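Local atomic coordinates of SA0254 protein (Staphylococcus aureus subsp. aureus, PDB entry 2OOI), a protein that is probably the effector-sensing part of a GntR-type transcription regulator, with a UTRA domain expected to bind a small molecule. Residues Y77-D80 against D81-K84. Residues are numbered along the deposited sequence; the frame is centred on the assembly and turned at random.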
loop_
_atom_site.group_PDB
_atom_site.type_symbol
_atom_site.label_atom_id
_atom_site.label_comp_id
_atom_site.label_asym_id
_atom_site.label_seq_id
_atom_site.Cartn_x
_atom_site.Cartn_y
_atom_site.Cartn_z
ATOM N N TYR B 77 -19.136 -23.450 4.163
ATOM C CA TYR B 77 -20.020 -23.351 2.999
ATOM C C TYR B 77 -20.057 -21.952 2.353
ATOM O O TYR B 77 -20.094 -20.946 3.027
ATOM C CB TYR B 77 -21.441 -23.776 3.349
ATOM C CG TYR B 77 -22.397 -23.696 2.175
ATOM C CD1 TYR B 77 -22.614 -24.784 1.346
ATOM C CD2 TYR B 77 -23.068 -22.524 1.888
ATOM C CE1 TYR B 77 -23.493 -24.703 0.279
ATOM C CE2 TYR B 77 -23.938 -22.430 0.819
ATOM C CZ TYR B 77 -24.146 -23.515 0.020
ATOM O OH TYR B 77 -25.024 -23.401 -1.023
ATOM N N LEU B 78 -20.090 -21.946 1.026
ATOM C CA LEU B 78 -20.084 -20.749 0.216
ATOM C C LEU B 78 -20.810 -21.125 -1.089
ATOM O O LEU B 78 -20.649 -22.241 -1.579
ATOM C CB LEU B 78 -18.638 -20.371 -0.081
ATOM C CG LEU B 78 -18.047 -19.016 0.233
ATOM C CD1 LEU B 78 -18.446 -18.575 1.614
ATOM C CD2 LEU B 78 -16.539 -19.087 0.102
ATOM N N ASN B 79 -21.626 -20.214 -1.613
ATOM C CA ASN B 79 -22.171 -20.300 -2.968
ATOM C C ASN B 79 -22.052 -18.912 -3.626
ATOM O O ASN B 79 -21.576 -17.948 -2.990
ATOM C CB ASN B 79 -23.620 -20.764 -2.938
ATOM C CG ASN B 79 -24.609 -19.620 -2.722
ATOM O OD1 ASN B 79 -24.350 -18.681 -1.978
ATOM N ND2 ASN B 79 -25.755 -19.703 -3.399
ATOM N N ASP B 80 -22.498 -18.799 -4.875
ATOM C CA ASP B 80 -22.362 -17.531 -5.608
ATOM C C ASP B 80 -23.315 -16.397 -5.159
ATOM O O ASP B 80 -22.979 -15.215 -5.267
ATOM C CB ASP B 80 -22.437 -17.743 -7.129
ATOM C CG ASP B 80 -23.766 -18.288 -7.601
ATOM O OD1 ASP B 80 -24.770 -18.222 -6.868
ATOM O OD2 ASP B 80 -23.794 -18.767 -8.744
ATOM N N ASP B 81 -24.480 -16.750 -4.638
ATOM C CA ASP B 81 -25.327 -15.752 -4.046
ATOM C C ASP B 81 -24.650 -15.135 -2.860
ATOM O O ASP B 81 -24.543 -13.921 -2.806
ATOM C CB ASP B 81 -26.679 -16.324 -3.646
ATOM C CG ASP B 81 -27.562 -16.606 -4.851
ATOM O OD1 ASP B 81 -27.638 -15.682 -5.705
ATOM O OD2 ASP B 81 -28.166 -17.726 -4.940
ATOM N N ILE B 82 -24.172 -15.936 -1.911
ATOM C CA ILE B 82 -23.580 -15.317 -0.729
ATOM C C ILE B 82 -22.412 -14.409 -1.224
ATOM O O ILE B 82 -22.176 -13.309 -0.702
ATOM C CB ILE B 82 -23.173 -16.310 0.454
ATOM C CG1 ILE B 82 -24.391 -16.994 1.024
ATOM C CG2 ILE B 82 -22.316 -15.706 1.593
ATOM C CD1 ILE B 82 -24.024 -18.101 1.968
ATOM N N ALA B 83 -21.736 -14.867 -2.280
ATOM C CA ALA B 83 -20.639 -14.125 -2.913
ATOM C C ALA B 83 -21.023 -12.747 -3.528
ATOM O O ALA B 83 -20.149 -11.946 -3.794
ATOM C CB ALA B 83 -19.995 -15.007 -3.962
ATOM N N LYS B 84 -22.299 -12.472 -3.769
ATOM C CA LYS B 84 -22.703 -11.137 -4.221
ATOM C C LYS B 84 -22.494 -10.087 -3.126
ATOM O O LYS B 84 -22.172 -8.949 -3.429
ATOM C CB LYS B 84 -24.180 -11.097 -4.681
ATOM C CG LYS B 84 -24.518 -11.990 -5.914
ATOM C CD LYS B 84 -26.032 -12.306 -6.009
ATOM C CE LYS B 84 -26.429 -13.091 -7.295
ATOM N NZ LYS B 84 -25.388 -14.108 -7.717
#
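Asn79 turns its side-chain amide to the chain that follows, bonding to Ile82 and weakly to Asp81. From CB, a chi1 of 85° sets CG between the backbone N and the carbonyl carbon, which brings the amide to the backbone N atoms of Asp81 and Ile82; Asn79 CG itself lies 3.5 Å from Asp81 N. The OD1 branch takes the strong bond: Ile82 N donates to Asn79 OD1 at 2.8 Å. This bond is nearly straight at 173°, its donor standing somewhat out of the amide plane. Beside it, Ile82 CG1 lies next to Asn79 OD1. On the other branch, Asn79 ND2 makes a weak, bent bond to Asp81 OD2 at 3.5 Å, with amide and carboxylate planes 60° apart. Ala83 N adds a bond to the backbone Asn79 O at 3.2 Å, and the pair of bonds accepted by Asn79 forms an Asx motif that starts a helical turn in the loop between helices 72-75 and 87-94. Within the turn, Lys84 N donates to Asp81 O, and Lys84 NZ forms a salt bridge with Asp81 OD1 at 3.4 Å. Farther out, Ile82 CD1 lies at the edge of the Tyr77 ring, 4.5 Å from Tyr77 CE2. Ile82 also touches Tyr90 of helix 87-94, whereas the buried Ala83 methyl rests on Val24 and Leu52 of the antiparallel sheet.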